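Local coordinates for SusD family protein (Bacteroides uniformis, PDB 7KV1) that probably binds beta-glucans at the cell surface as a SusD-family surface glycan-binding protein of a gut bacterium, at residues A[336-341]-A[375-380]; A[164-169]-A[186-191]. All coordinates share one frame; numbering follows the deposited sequence.

Contact 1: A[336-341]-A[375-380]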
loop_
_atom_site.group_PDB
_atom_site.type_symbol
_atom_site.label_atom_id
_atom_site.label_comp_id
_atom_site.label_asym_id
_atom_site.label_seq_id
_atom_site.Cartn_x
_atom_site.Cartn_y
_atom_site.Cartn_z
ATOM N N PHE A 336 9.264 -7.005 14.731
ATOM C CA PHE A 336 8.779 -5.700 14.212
ATOM C C PHE A 336 7.249 -5.685 14.125
ATOM O O PHE A 336 6.632 -6.759 14.087
ATOM C CB PHE A 336 9.375 -5.374 12.858
ATOM C CG PHE A 336 10.849 -5.126 12.939
ATOM C CD1 PHE A 336 11.321 -3.919 13.420
ATOM C CD2 PHE A 336 11.748 -6.103 12.540
ATOM C CE1 PHE A 336 12.683 -3.683 13.479
ATOM C CE2 PHE A 336 13.115 -5.872 12.642
ATOM C CZ PHE A 336 13.572 -4.670 13.114
ATOM N N MET A 337 6.667 -4.478 14.133
ATOM C CA MET A 337 5.205 -4.244 14.019
ATOM C C MET A 337 4.432 -5.006 15.087
ATOM O O MET A 337 3.424 -5.644 14.767
ATOM C CB MET A 337 4.696 -4.654 12.640
ATOM C CG MET A 337 5.368 -3.884 11.523
ATOM S SD MET A 337 4.447 -2.381 11.105
ATOM C CE MET A 337 3.135 -3.113 10.131
ATOM N N PRO A 338 4.801 -4.918 16.392
ATOM C CA PRO A 338 3.861 -5.267 17.440
ATOM C C PRO A 338 2.588 -4.457 17.181
ATOM O O PRO A 338 2.675 -3.221 16.936
ATOM C CB PRO A 338 4.477 -4.817 18.763
ATOM C CG PRO A 338 5.888 -4.440 18.452
ATOM C CD PRO A 338 6.071 -4.437 16.944
ATOM N N MET A 339 1.454 -5.138 17.234
ATOM C CA MET A 339 0.143 -4.469 17.127
ATOM C C MET A 339 -0.201 -3.767 18.450
ATOM O O MET A 339 -0.167 -4.423 19.538
ATOM C CB MET A 339 -0.983 -5.432 16.760
ATOM C CG MET A 339 -2.242 -4.650 16.406
ATOM S SD MET A 339 -3.505 -5.707 15.809
ATOM C CE MET A 339 -2.756 -6.114 14.239
ATOM N N ARG A 340 -0.640 -2.510 18.370
ATOM C CA ARG A 340 -1.035 -1.746 19.587
ATOM C C ARG A 340 -2.288 -2.371 20.187
ATOM O O ARG A 340 -3.159 -2.841 19.417
ATOM C CB ARG A 340 -1.258 -0.259 19.320
ATOM C CG ARG A 340 0.012 0.408 18.838
ATOM C CD ARG A 340 -0.157 1.744 18.127
ATOM N NE ARG A 340 -0.519 2.816 19.013
ATOM C CZ ARG A 340 -0.113 4.086 18.873
ATOM N NH1 ARG A 340 0.754 4.440 17.929
ATOM N NH2 ARG A 340 -0.510 4.975 19.753
ATOM N N LEU A 341 -2.374 -2.344 21.514
ATOM C CA LEU A 341 -3.569 -2.831 22.251
ATOM C C LEU A 341 -4.797 -2.032 21.808
ATOM O O LEU A 341 -5.892 -2.597 21.684
ATOM C CB LEU A 341 -3.331 -2.688 23.765
ATOM C CG LEU A 341 -4.480 -3.162 24.669
ATOM C CD1 LEU A 341 -4.898 -4.600 24.354
ATOM C CD2 LEU A 341 -4.089 -3.035 26.144
ATOM N N HIS A 375 2.330 -8.715 22.937
ATOM C CA HIS A 375 1.791 -10.095 22.755
ATOM C C HIS A 375 0.663 -10.067 21.718
ATOM O O HIS A 375 -0.113 -11.053 21.672
ATOM C CB HIS A 375 1.320 -10.707 24.093
ATOM C CG HIS A 375 2.353 -11.582 24.723
ATOM N ND1 HIS A 375 3.657 -11.151 24.904
ATOM C CD2 HIS A 375 2.311 -12.867 25.163
ATOM C CE1 HIS A 375 4.374 -12.132 25.437
ATOM N NE2 HIS A 375 3.579 -13.189 25.613
ATOM N N ILE A 376 0.581 -8.999 20.904
ATOM C CA ILE A 376 -0.360 -8.955 19.743
ATOM C C ILE A 376 0.457 -8.672 18.495
ATOM O O ILE A 376 1.331 -7.795 18.564
ATOM C CB ILE A 376 -1.487 -7.921 19.895
ATOM C CG1 ILE A 376 -2.117 -7.941 21.286
ATOM C CG2 ILE A 376 -2.524 -8.107 18.798
ATOM C CD1 ILE A 376 -3.078 -6.821 21.508
ATOM N N TRP A 377 0.119 -9.373 17.418
ATOM C CA TRP A 377 0.805 -9.316 16.121
ATOM C C TRP A 377 -0.239 -9.279 15.016
ATOM O O TRP A 377 -1.424 -9.562 15.304
ATOM C CB TRP A 377 1.740 -10.512 15.981
ATOM C CG TRP A 377 2.714 -10.646 17.112
ATOM C CD1 TRP A 377 2.585 -11.403 18.243
ATOM C CD2 TRP A 377 3.949 -9.922 17.260
ATOM N NE1 TRP A 377 3.661 -11.201 19.076
ATOM C CE2 TRP A 377 4.529 -10.326 18.481
ATOM C CE3 TRP A 377 4.618 -8.974 16.481
ATOM C CZ2 TRP A 377 5.748 -9.806 18.929
ATOM C CZ3 TRP A 377 5.828 -8.480 16.920
ATOM C CH2 TRP A 377 6.383 -8.886 18.127
ATOM N N LEU A 378 0.197 -8.986 13.794
ATOM C CA LEU A 378 -0.705 -8.960 12.611
ATOM C C LEU A 378 -0.954 -10.407 12.155
ATOM O O LEU A 378 -0.008 -11.084 11.717
ATOM C CB LEU A 378 -0.074 -8.101 11.508
ATOM C CG LEU A 378 -0.851 -7.989 10.204
ATOM C CD1 LEU A 378 -2.175 -7.282 10.406
ATOM C CD2 LEU A 378 -0.015 -7.263 9.150
ATOM N N GLN A 379 -2.199 -10.848 12.220
ATOM C CA GLN A 379 -2.622 -12.196 11.768
ATOM C C GLN A 379 -2.582 -12.285 10.235
ATOM O O GLN A 379 -2.346 -13.366 9.717
ATOM C CB GLN A 379 -3.996 -12.483 12.369
ATOM C CG GLN A 379 -4.626 -13.758 11.837
ATOM C CD GLN A 379 -4.012 -14.998 12.433
ATOM O OE1 GLN A 379 -3.592 -15.010 13.591
ATOM N NE2 GLN A 379 -3.978 -16.055 11.634
ATOM N N LYS A 380 -2.842 -11.199 9.512
ATOM C CA LYS A 380 -3.105 -11.253 8.051
ATOM C C LYS A 380 -1.895 -11.853 7.329
ATOM O O LYS A 380 -2.107 -12.514 6.270
ATOM C CB LYS A 380 -3.423 -9.856 7.515
ATOM C CG LYS A 380 -4.797 -9.350 7.938
ATOM C CD LYS A 380 -5.133 -7.981 7.368
ATOM C CE LYS A 380 -6.507 -7.504 7.792
ATOM N NZ LYS A 380 -6.646 -6.054 7.516
HETATM O O HOH W 1 2.897 -7.982 13.403
#
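Met339 carries its CG anti to the backbone N (chi1 -169°) and runs extended until chi3 bends it, which brings CE against Trp377 O and Leu378 CA. Ile376 has CG2 anti to its own N, facing Met339, while CG1 stands beside N and carries CD1 to Leu341. The branches divide the work. Ile376 CG2 meets Met339 CB at 3.7 Å, and Ile376 CD1 reaches Leu341 CD1 at 4.0 Å. Met339 CE lies 3.9 Å from Leu378 CA and also touches Leu378 CD1. One direct hydrogen bond joins the backbones, from Met339 N to Ile376 O, 3.0 Å long. Its donor stands above the carbonyl plane, 46° out of it.

Strand 376-378 pairs antiparallel with strand 358-360. Segment 336-341 crosses this two-stranded sheet and at Leu341 enters helix 341-345, with Arg340 at the N-cap position. Cys358 of the partner strand touches both Met339 and Ile376. An alanine at Ile376 would probably loosen the packing, since CG2 and CD1 make the closest side-chain contacts to Met339 and Leu341.

A water extends the backbone link. The water donates to Met337 O at 2.8 Å and accepts from Leu378 N at 2.9 Å. The Trp377 ring turns its edge to Phe336 O, which lies near the ring plane at 3.4 Å from Trp377 CZ3. Pro338 crosses the same end of the ring obliquely. The indole NE1 is hydrogen-bonded to Tyr367 OH.

Contact 2: A[164-169]-A[186-191]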
loop_
_atom_site.group_PDB
_atom_site.type_symbol
_atom_site.label_atom_id
_atom_site.label_comp_id
_atom_site.label_asym_id
_atom_site.label_seq_id
_atom_site.Cartn_x
_atom_site.Cartn_y
_atom_site.Cartn_z
ATOM N N GLY A 164 7.369 13.191 -2.268
ATOM C CA GLY A 164 6.661 14.362 -2.844
ATOM C C GLY A 164 7.427 15.055 -3.973
ATOM O O GLY A 164 7.049 14.878 -5.143
ATOM N N ASN A 165 8.492 15.772 -3.631
ATOM C CA ASN A 165 9.263 16.695 -4.497
ATOM C C ASN A 165 10.402 15.894 -5.130
ATOM O O ASN A 165 11.469 15.772 -4.514
ATOM C CB ASN A 165 9.739 17.914 -3.696
ATOM C CG ASN A 165 8.614 18.603 -2.947
ATOM O OD1 ASN A 165 7.717 19.179 -3.561
ATOM N ND2 ASN A 165 8.665 18.591 -1.623
ATOM N N VAL A 166 10.175 15.290 -6.289
ATOM C CA VAL A 166 11.108 14.263 -6.810
ATOM C C VAL A 166 11.477 14.568 -8.257
ATOM O O VAL A 166 10.706 15.185 -8.979
ATOM C CB VAL A 166 10.508 12.859 -6.675
ATOM C CG1 VAL A 166 10.256 12.513 -5.216
ATOM C CG2 VAL A 166 9.241 12.720 -7.528
ATOM N N PRO A 167 12.681 14.144 -8.691
ATOM C CA PRO A 167 13.038 14.090 -10.111
ATOM C C PRO A 167 11.957 13.357 -10.920
ATOM O O PRO A 167 11.486 12.288 -10.519
ATOM C CB PRO A 167 14.353 13.302 -10.143
ATOM C CG PRO A 167 14.941 13.576 -8.787
ATOM C CD PRO A 167 13.751 13.603 -7.841
ATOM N N PHE A 168 11.552 13.981 -12.012
ATOM C CA PHE A 168 10.473 13.486 -12.884
ATOM C C PHE A 168 10.995 13.354 -14.314
ATOM O O PHE A 168 11.354 14.377 -14.907
ATOM C CB PHE A 168 9.251 14.402 -12.762
ATOM C CG PHE A 168 8.041 13.711 -13.317
ATOM C CD1 PHE A 168 7.754 13.774 -14.662
ATOM C CD2 PHE A 168 7.316 12.844 -12.522
ATOM C CE1 PHE A 168 6.674 13.084 -15.184
ATOM C CE2 PHE A 168 6.252 12.149 -13.051
ATOM C CZ PHE A 168 5.951 12.259 -14.383
ATOM N N TYR A 169 11.051 12.131 -14.840
ATOM C CA TYR A 169 11.447 11.873 -16.247
ATOM C C TYR A 169 10.637 10.710 -16.834
ATOM O O TYR A 169 10.449 9.667 -16.142
ATOM C CB TYR A 169 12.941 11.578 -16.373
ATOM C CG TYR A 169 13.515 10.477 -15.522
ATOM C CD1 TYR A 169 13.810 10.695 -14.192
ATOM C CD2 TYR A 169 13.911 9.270 -16.086
ATOM C CE1 TYR A 169 14.453 9.738 -13.428
ATOM C CE2 TYR A 169 14.538 8.290 -15.334
ATOM C CZ TYR A 169 14.795 8.520 -13.989
ATOM O OH TYR A 169 15.414 7.576 -13.204
ATOM N N ASP A 186 2.972 18.785 -6.094
ATOM C CA ASP A 186 1.784 19.161 -6.906
ATOM C C ASP A 186 2.071 19.031 -8.402
ATOM O O ASP A 186 1.149 18.586 -9.136
ATOM C CB ASP A 186 1.305 20.565 -6.580
ATOM C CG ASP A 186 0.640 20.679 -5.223
ATOM O OD1 ASP A 186 0.269 19.639 -4.626
ATOM O OD2 ASP A 186 0.564 21.797 -4.749
ATOM N N GLN A 187 3.297 19.319 -8.850
ATOM C CA GLN A 187 3.700 19.132 -10.268
ATOM C C GLN A 187 3.761 17.658 -10.622
ATOM O O GLN A 187 3.342 17.287 -11.730
ATOM C CB GLN A 187 5.024 19.824 -10.552
ATOM C CG GLN A 187 4.857 21.345 -10.560
ATOM C CD GLN A 187 6.151 22.113 -10.382
ATOM O OE1 GLN A 187 7.221 21.536 -10.173
ATOM N NE2 GLN A 187 6.054 23.435 -10.468
ATOM N N VAL A 188 4.266 16.833 -9.710
ATOM C CA VAL A 188 4.353 15.371 -9.924
ATOM C C VAL A 188 2.922 14.865 -10.099
ATOM O O VAL A 188 2.667 14.140 -11.074
ATOM C CB VAL A 188 5.084 14.687 -8.756
ATOM C CG1 VAL A 188 5.022 13.168 -8.862
ATOM C CG2 VAL A 188 6.526 15.165 -8.664
ATOM N N TYR A 189 2.029 15.251 -9.183
ATOM C CA TYR A 189 0.579 14.913 -9.285
ATOM C C TYR A 189 0.033 15.244 -10.676
ATOM O O TYR A 189 -0.566 14.369 -11.282
ATOM C CB TYR A 189 -0.296 15.593 -8.242
ATOM C CG TYR A 189 -1.736 15.242 -8.477
ATOM C CD1 TYR A 189 -2.234 13.992 -8.145
ATOM C CD2 TYR A 189 -2.604 16.144 -9.058
ATOM C CE1 TYR A 189 -3.568 13.666 -8.355
ATOM C CE2 TYR A 189 -3.924 15.812 -9.315
ATOM C CZ TYR A 189 -4.426 14.583 -8.923
ATOM O OH TYR A 189 -5.741 14.254 -9.173
ATOM N N ALA A 190 0.170 16.485 -11.128
ATOM C CA ALA A 190 -0.426 16.957 -12.402
ATOM C C ALA A 190 0.053 16.060 -13.545
ATOM O O ALA A 190 -0.791 15.604 -14.373
ATOM C CB ALA A 190 -0.067 18.415 -12.650
ATOM N N GLU A 191 1.348 15.780 -13.575
ATOM C CA GLU A 191 1.952 14.891 -14.584
ATOM C C GLU A 191 1.412 13.468 -14.473
ATOM O O GLU A 191 1.000 12.890 -15.510
ATOM C CB GLU A 191 3.451 14.777 -14.367
ATOM C CG GLU A 191 4.164 15.984 -14.853
ATOM C CD GLU A 191 4.526 15.888 -16.308
ATOM O OE1 GLU A 191 3.910 15.061 -17.006
ATOM O OE2 GLU A 191 5.431 16.640 -16.700
#
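Loop 164-169 lies along helix 185-201 without any direct hydrogen bond between the two segments. The buried part is formed by Gly164, Val166 and Val188. Val188 sets CG2 beside its own backbone N, anti to the carbonyl carbon. Val188 CG2 meets Gly164 O at 3.6 Å and Val166 CG2 at 3.8 Å. The two valine side chains cross at about a right angle. The loose spot is Val188 CG1, anti to N, which stays 4.3 Å from Phe168 CD2. Gly164 is where the chain leaves helix 138-162, with positive phi. The loop joins that helix to helix 185-201 in the largely helical, TPR-related SusD family.

The side toward Glu191 is partly exposed, yet it holds the shortest approach. Phe168 leaves the loop toward the helix, with CG anti to N (chi1 -164°). Glu191 bends at chi2 (-88°) and folds over one face of the Phe168 ring. Glu191 CG stands 4.3 Å from the centroid of the Phe168 ring in a CH-pi contact, and Glu191 CB comes to 3.5 Å from Phe168 CZ. The carboxylate plane is tilted 25° from the ring. Tyr183 OH is hydrogen-bonded to Glu191 OE2, and the Tyr183 ring also meets the Phe168 ring. With no hydrogen bond across it, the contact depends on shape and apolar fit, and the Tyr183 hydroxyl gives the probably charged carboxylate a polar partner beside the phenyl ring.

From the N terminus, contact 2 comes first. It closes a short loop of 16 residues between 164-169 and 186-191, tying the exit of helix 138-162 to the first turns of helix 185-201. The chain then passes through several more helices before contact 1 opens. That contact closes a longer loop of 33 residues, which holds most of helix 341-345, helix 353-357 and strand 358-360, and joins the approach to helix 341-345 to strand 376-378. The two loops follow in series and neither nest nor cross. The centres of contact 1 and contact 2 are about 35 Å apart, on opposite sides of the chain's centre. Contact 2 lies in the starch-binding, outer-membrane-associating region, contact 1 in the SusD family region.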